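Ice-binding protein (Flavobacteriaceae bacterium, PDB 5UYT) probably binds to ice crystals and restrains their growth, acting as an antifreeze protein built on right-handed beta-helix (beta-solenoid) architecture. Local coordinates at residues L218-C223 with A276-N281; G246-L251 with T270-A275. All blocks are in the same frame, centred on the assembly; numbering follows the deposited sequence.

Interaction 1 of 2, residues L218-C223 with A276-N281; sequences LGTVVC and ALDLNN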
ATOM      1  N   LEU A 218       6.567  13.504 -18.888  1.00 20.71           N
ATOM      2  CA  LEU A 218       8.012  13.767 -18.737  1.00 20.08           C
ATOM      3  C   LEU A 218       8.639  14.509 -19.936  1.00 20.69           C
ATOM      4  O   LEU A 218       9.810  14.913 -19.856  1.00 20.17           O
ATOM      5  CB  LEU A 218       8.788  12.475 -18.441  1.00 19.20           C
ATOM      6  CG  LEU A 218       8.385  11.738 -17.155  1.00 19.45           C
ATOM      7  CD1 LEU A 218       9.205  10.458 -17.045  1.00 19.42           C
ATOM      8  CD2 LEU A 218       8.579  12.614 -15.921  1.00 20.88           C
ATOM      9  N   GLY A 219       7.895  14.710 -21.037  1.00 21.02           N
ATOM     10  CA  GLY A 219       8.530  15.245 -22.259  1.00 21.69           C
ATOM     11  C   GLY A 219       9.839  14.529 -22.615  1.00 21.24           C
ATOM     12  O   GLY A 219       9.908  13.289 -22.584  1.00 20.41           O
ATOM     13  N   THR A 220      10.881  15.301 -22.943  1.00 21.92           N
ATOM     14  CA  THR A 220      12.120  14.704 -23.470  1.00 21.99           C
ATOM     15  C   THR A 220      12.948  14.044 -22.366  1.00 21.68           C
ATOM     16  O   THR A 220      13.806  13.208 -22.648  1.00 20.39           O
ATOM     17  CB  THR A 220      13.001  15.717 -24.236  1.00 23.18           C
ATOM     18  OG1 THR A 220      13.483  16.704 -23.301  1.00 24.29           O
ATOM     19  CG2 THR A 220      12.222  16.426 -25.353  1.00 24.60           C
ATOM     20  N   VAL A 221      12.664  14.376 -21.108  1.00 21.66           N
ATOM     21  CA  VAL A 221      13.426  13.782 -20.015  1.00 23.00           C
ATOM     22  C   VAL A 221      13.107  12.264 -19.838  1.00 22.39           C
ATOM     23  O   VAL A 221      13.866  11.529 -19.178  1.00 21.74           O
ATOM     24  CB  VAL A 221      13.391  14.677 -18.731  1.00 24.95           C
ATOM     25  CG1 VAL A 221      12.320  14.212 -17.777  1.00 26.38           C
ATOM     26  CG2 VAL A 221      14.749  14.605 -18.022  1.00 27.04           C
ATOM     27  N   VAL A 222      12.056  11.771 -20.535  1.00 22.55           N
ATOM     28  CA  VAL A 222      11.800  10.315 -20.634  1.00 22.12           C
ATOM     29  C   VAL A 222      12.988   9.556 -21.276  1.00 22.22           C
ATOM     30  O   VAL A 222      13.188   8.358 -21.017  1.00 21.70           O
ATOM     31  CB  VAL A 222      10.493   9.968 -21.419  1.00 22.37           C
ATOM     32  CG1 VAL A 222      10.689  10.060 -22.918  1.00 22.67           C
ATOM     33  CG2 VAL A 222       9.986   8.580 -21.030  1.00 21.90           C
ATOM     34  N   CYS A 223      13.795  10.268 -22.067  1.00 21.94           N
ATOM     35  CA  CYS A 223      14.975   9.668 -22.699  1.00 20.56           C
ATOM     36  C   CYS A 223      16.219   9.691 -21.843  1.00 19.23           C
ATOM     37  O   CYS A 223      17.234   9.137 -22.263  1.00 18.24           O
ATOM     38  CB  CYS A 223      15.278  10.347 -24.052  1.00 21.39           C
ATOM     39  SG  CYS A 223      13.962  10.027 -25.255  1.00 23.48           S
ATOM     40  N   ALA A 276      16.006  19.946 -19.075  1.00 21.83           N
ATOM     41  CA  ALA A 276      15.875  20.732 -17.828  1.00 22.40           C
ATOM     42  C   ALA A 276      14.493  21.404 -17.730  1.00 23.09           C
ATOM     43  O   ALA A 276      13.883  21.439 -16.657  1.00 23.12           O
ATOM     44  CB  ALA A 276      16.981  21.794 -17.728  1.00 23.36           C
ATOM     45  N   LEU A 277      14.013  21.951 -18.840  1.00 23.55           N
ATOM     46  CA  LEU A 277      12.674  22.585 -18.864  1.00 25.20           C
ATOM     47  C   LEU A 277      11.600  21.546 -18.542  1.00 24.32           C
ATOM     48  O   LEU A 277      10.694  21.771 -17.729  1.00 24.31           O
ATOM     49  CB  LEU A 277      12.405  23.244 -20.231  1.00 26.64           C
ATOM     50  CG  LEU A 277      13.272  24.472 -20.541  1.00 29.51           C
ATOM     51  CD1 LEU A 277      13.012  25.005 -21.959  1.00 31.37           C
ATOM     52  CD2 LEU A 277      13.016  25.621 -19.548  1.00 32.17           C
ATOM     53  N   ASP A 278      11.728  20.388 -19.165  1.00 23.63           N
ATOM     54  CA  ASP A 278      10.734  19.342 -19.012  1.00 23.56           C
ATOM     55  C   ASP A 278      10.766  18.735 -17.608  1.00 22.66           C
ATOM     56  O   ASP A 278       9.720  18.394 -17.065  1.00 22.29           O
ATOM     57  CB  ASP A 278      10.920  18.275 -20.072  1.00 23.76           C
ATOM     58  CG  ASP A 278      10.492  18.764 -21.432  1.00 26.03           C
ATOM     59  OD1 ASP A 278       9.794  19.791 -21.483  1.00 27.99           O
ATOM     60  OD2 ASP A 278      10.837  18.128 -22.436  1.00 27.50           O
ATOM     61  N   LEU A 279      11.958  18.654 -17.025  1.00 22.40           N
ATOM     62  CA  LEU A 279      12.092  18.195 -15.632  1.00 21.84           C
ATOM     63  C   LEU A 279      11.384  19.163 -14.679  1.00 22.15           C
ATOM     64  O   LEU A 279      10.645  18.722 -13.800  1.00 21.92           O
ATOM     65  CB  LEU A 279      13.561  18.058 -15.229  1.00 21.94           C
ATOM     66  CG  LEU A 279      13.838  17.593 -13.795  1.00 22.07           C
ATOM     67  CD1 LEU A 279      13.289  16.183 -13.597  1.00 22.98           C
ATOM     68  CD2 LEU A 279      15.351  17.561 -13.574  1.00 21.62           C
ATOM     69  N   ASN A 280      11.600  20.473 -14.836  1.00 23.49           N
ATOM     70  CA  ASN A 280      10.903  21.431 -13.988  1.00 24.62           C
ATOM     71  C   ASN A 280       9.392  21.327 -14.135  1.00 25.36           C
ATOM     72  O   ASN A 280       8.661  21.416 -13.136  1.00 25.37           O
ATOM     73  CB  ASN A 280      11.325  22.882 -14.298  1.00 26.95           C
ATOM     74  CG  ASN A 280      12.753  23.158 -13.896  1.00 27.99           C
ATOM     75  OD1 ASN A 280      13.392  22.331 -13.245  1.00 28.38           O
ATOM     76  ND2 ASN A 280      13.277  24.300 -14.311  1.00 31.00           N
ATOM     77  N   ASN A 281       8.920  21.144 -15.368  1.00 25.20           N
ATOM     78  CA  ASN A 281       7.467  21.031 -15.584  1.00 26.80           C
ATOM     79  C   ASN A 281       6.898  19.802 -14.852  1.00 24.93           C
ATOM     80  O   ASN A 281       5.845  19.903 -14.193  1.00 25.60           O
ATOM     81  CB  ASN A 281       7.097  20.951 -17.059  1.00 28.82           C
ATOM     82  CG  ASN A 281       7.403  22.228 -17.839  1.00 32.54           C
ATOM     83  OD1 ASN A 281       7.387  23.337 -17.306  1.00 36.06           O
ATOM     84  ND2 ASN A 281       7.653  22.060 -19.142  1.00 34.20           N
TER

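Interaction 2 of 2, residues G246-L251 with T270-A275; sequences GTNVGL and TSTAQA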
ATOM      1  N   GLY A 246      23.371  13.249 -18.330  1.00 15.86           N
ATOM      2  CA  GLY A 246      24.018  14.550 -18.531  1.00 16.64           C
ATOM      3  C   GLY A 246      23.597  15.578 -17.498  1.00 17.39           C
ATOM      4  O   GLY A 246      22.725  15.299 -16.657  1.00 17.13           O
ATOM      5  N   THR A 247      24.274  16.725 -17.522  1.00 17.51           N
ATOM      6  CA  THR A 247      23.828  17.880 -16.751  1.00 18.42           C
ATOM      7  C   THR A 247      23.636  19.104 -17.649  1.00 19.63           C
ATOM      8  O   THR A 247      24.353  19.285 -18.651  1.00 20.62           O
ATOM      9  CB  THR A 247      24.768  18.209 -15.575  1.00 18.53           C
ATOM     10  OG1 THR A 247      24.235  19.338 -14.897  1.00 19.29           O
ATOM     11  CG2 THR A 247      26.203  18.528 -16.049  1.00 19.04           C
ATOM     12  N   ASN A 248      22.655  19.941 -17.301  1.00 20.20           N
ATOM     13  CA  ASN A 248      22.500  21.226 -17.991  1.00 21.69           C
ATOM     14  C   ASN A 248      23.395  22.359 -17.474  1.00 22.41           C
ATOM     15  O   ASN A 248      23.472  23.426 -18.101  1.00 23.39           O
ATOM     16  CB  ASN A 248      21.049  21.704 -18.035  1.00 21.68           C
ATOM     17  CG  ASN A 248      20.814  22.679 -19.192  1.00 23.30           C
ATOM     18  OD1 ASN A 248      21.295  22.452 -20.308  1.00 23.04           O
ATOM     19  ND2 ASN A 248      20.140  23.801 -18.917  1.00 23.93           N
ATOM     20  N   VAL A 249      24.057  22.173 -16.336  1.00 22.17           N
ATOM     21  CA  VAL A 249      25.042  23.166 -15.863  1.00 23.28           C
ATOM     22  C   VAL A 249      26.204  22.424 -15.219  1.00 23.19           C
ATOM     23  O   VAL A 249      26.020  21.762 -14.196  1.00 22.38           O
ATOM     24  CB  VAL A 249      24.479  24.184 -14.835  1.00 24.19           C
ATOM     25  CG1 VAL A 249      25.518  25.292 -14.571  1.00 25.46           C
ATOM     26  CG2 VAL A 249      23.160  24.798 -15.306  1.00 24.95           C
ATOM     27  N   GLY A 250      27.403  22.564 -15.804  1.00 23.67           N
ATOM     28  CA  GLY A 250      28.577  21.856 -15.308  1.00 23.62           C
ATOM     29  C   GLY A 250      29.025  20.789 -16.309  1.00 23.29           C
ATOM     30  O   GLY A 250      28.775  20.917 -17.510  1.00 24.45           O
ATOM     31  N   LEU A 251      29.744  19.789 -15.825  1.00 22.07           N
ATOM     32  CA  LEU A 251      30.308  18.736 -16.673  1.00 21.40           C
ATOM     33  C   LEU A 251      29.825  17.360 -16.263  1.00 20.11           C
ATOM     34  O   LEU A 251      29.591  17.103 -15.083  1.00 19.62           O
ATOM     35  CB  LEU A 251      31.832  18.756 -16.575  1.00 22.12           C
ATOM     36  CG  LEU A 251      32.436  20.079 -17.062  1.00 23.94           C
ATOM     37  CD1 LEU A 251      33.930  20.137 -16.763  1.00 25.48           C
ATOM     38  CD2 LEU A 251      32.168  20.258 -18.551  1.00 24.94           C
ATOM     39  N   THR A 270      21.756  21.415 -26.496  1.00 25.93           N
ATOM     40  CA  THR A 270      20.317  21.680 -26.693  1.00 26.59           C
ATOM     41  C   THR A 270      19.407  20.612 -26.025  1.00 24.98           C
ATOM     42  O   THR A 270      18.285  20.928 -25.540  1.00 24.47           O
ATOM     43  CB  THR A 270      19.952  21.870 -28.182  1.00 28.97           C
ATOM     44  OG1 THR A 270      20.162  20.630 -28.861  1.00 30.49           O
ATOM     45  CG2 THR A 270      20.861  22.895 -28.774  1.00 29.88           C
ATOM     46  N   SER A 271      19.867  19.363 -26.034  1.00 23.45           N
ATOM     47  CA  SER A 271      19.125  18.271 -25.407  1.00 22.69           C
ATOM     48  C   SER A 271      19.034  18.433 -23.880  1.00 21.99           C
ATOM     49  O   SER A 271      17.961  18.248 -23.303  1.00 21.76           O
ATOM     50  CB  SER A 271      19.746  16.911 -25.762  1.00 21.72           C
ATOM     51  OG  SER A 271      19.114  15.870 -25.039  1.00 20.93           O
ATOM     52  N   THR A 272      20.152  18.757 -23.221  1.00 21.64           N
ATOM     53  CA  THR A 272      20.108  18.967 -21.766  1.00 20.99           C
ATOM     54  C   THR A 272      19.246  20.202 -21.422  1.00 22.89           C
ATOM     55  O   THR A 272      18.596  20.212 -20.387  1.00 21.91           O
ATOM     56  CB  THR A 272      21.508  19.082 -21.110  1.00 20.62           C
ATOM     57  OG1 THR A 272      22.162  20.275 -21.553  1.00 21.32           O
ATOM     58  CG2 THR A 272      22.368  17.840 -21.421  1.00 19.74           C
ATOM     59  N   ALA A 273      19.255  21.232 -22.285  1.00 23.66           N
ATOM     60  CA  ALA A 273      18.451  22.427 -22.029  1.00 25.68           C
ATOM     61  C   ALA A 273      16.961  22.090 -22.062  1.00 25.80           C
ATOM     62  O   ALA A 273      16.197  22.532 -21.180  1.00 26.10           O
ATOM     63  CB  ALA A 273      18.801  23.569 -23.008  1.00 26.36           C
ATOM     64  N   GLN A 274      16.557  21.280 -23.043  1.00 26.03           N
ATOM     65  CA  GLN A 274      15.154  20.884 -23.191  1.00 26.42           C
ATOM     66  C   GLN A 274      14.739  19.935 -22.079  1.00 24.73           C
ATOM     67  O   GLN A 274      13.607  20.032 -21.546  1.00 24.57           O
ATOM     68  CB  GLN A 274      14.879  20.257 -24.570  1.00 27.48           C
ATOM     69  CG  GLN A 274      13.404  19.893 -24.797  1.00 30.32           C
ATOM     70  CD  GLN A 274      12.479  21.106 -24.805  1.00 32.53           C
ATOM     71  OE1 GLN A 274      12.799  22.146 -25.363  1.00 34.65           O
ATOM     72  NE2 GLN A 274      11.313  20.965 -24.192  1.00 34.94           N
ATOM     73  N   ALA A 275      15.648  19.018 -21.727  1.00 22.44           N
ATOM     74  CA  ALA A 275      15.397  18.120 -20.602  1.00 21.53           C
ATOM     75  C   ALA A 275      15.200  18.915 -19.298  1.00 21.48           C
ATOM     76  O   ALA A 275      14.343  18.560 -18.492  1.00 21.30           O
ATOM     77  CB  ALA A 275      16.506  17.096 -20.452  1.00 20.27           C
TER

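Interaction 1 of 2, residues L218-C223 with A276-N281
D278 is the first residue along 276-281 to touch 218-223, and its carboxylate carries the polar part of the contact. CB of D278 starts the approach, lying 3.5 Å from the carbonyl O of L218. With chi1 at -72°, CG stands beside the backbone N of D278 and anti to its carbonyl carbon, which sends the carboxylate across to the beginning of the 3-10 segment 220-223. There OD2 of D278 accepts a hydrogen bond from the backbone N of T220, 2.9 Å long and nearly straight at 173°. The N-H comes to the anti side of OD2, 32° out of the carboxylate plane. The hydroxyl OG1 of T220 also lies 3.1 Å from OD2 of D278; this may be a second bond to the same oxygen, but its proton has another acceptor within range. The two side chains meet at about a right angle. G219, turned with a positive phi, brings its CA to 3.7 Å from OD2 of D278. The other oxygen, OD1, takes a weak hydrogen bond from NE2 of Q274, one helical turn back.

L279 only comes near: its CB stays 4.6 Å from CG2 of V221. Both side chains pack on F227 of strand 224-228 and L403 of strand 397-404, so beneath the polar bridge the loop and helix share a hydrophobic floor on the beta-helix wall. At the far end of the 3-10 segment, C223 is held by its disulfide to C422.

One carboxylate oxygen thus receives the first amide of a short 3-10 turn. This bond ties the loop between strands 198-200 and 224-228 to helix 270-288. The T220 N-H, perhaps helped by its hydroxyl and by the weak bond from Q274, would be expected to stabilise the charged form of D278.

Interaction 2 of 2, residues G246-L251 with T270-A275
N248 and T272 meet through their side chains, N248 reaching from the turn after strand 244-247 to the first turn of helix 270-288. Following N248 outward, its CB lies 3.7 Å from the carbonyl O of T272. The chain then extends with CG anti to the backbone N (chi1 -157°), which carries the amide over toward the helix; CG itself is 3.5 Å from that same carbonyl O. At the tip the two amide atoms part company. OD1 accepts a short hydrogen bond from OG1 of T272, 2.7 Å long. The hydroxyl approaches with a C=O...donor angle of 135° and only 15° of tilt from the amide's carbonyl plane. The backbone N of A273 is also close to OD1, at 3.1 Å, but the angle is too poor for a hydrogen bond. ND2 lies over the helix backbone, 3.8 Å from CA of A273.

T272 spends its hydroxyl twice: OG1 donates to N248 and accepts from the backbone N of D269, just ahead of the helix. This fixes the rotation of the hydroxyl and ties the turn to the helix start in one chain of bonds. The methyl CG2 of T272 rests 3.7 Å from the carbonyl O of T247, a van der Waals contact. The hydroxyl of T247 faces elsewhere, hydrogen-bonded to the carbonyl O of G231.

Around this junction, strand 244-247 pairs in parallel with strand 224-228 and with strand 264-265, as successive coils of the beta-helix do. T272 packs against Y224 and F227 of the first of these neighbours and H265 of the second, while P268 touches N248. The beginning of helix 270-288 thus lies against the solenoid wall, with the turn after strand 244-247 held to its flank.

From the N terminus, the chain first reaches 218-223, in the loop between strands 198-200 and 224-228. It then runs through strands 224-228, 233-236, 240-242 and 244-247 to 246-251, and interaction 2 closes a short loop of 18 intervening residues on reaching 270-275. The next helical residues, 276-281, close interaction 1 around a longer loop of 52 residues, so interaction 2 nests within interaction 1. Both use helix 270-288, with centres about 11 Å apart, and they touch: CG2 of V221 packs 3.9 Å from CB of A275. Together they bind the incoming loop and the turn after strand 244-247 to one helix beside the beta-helix.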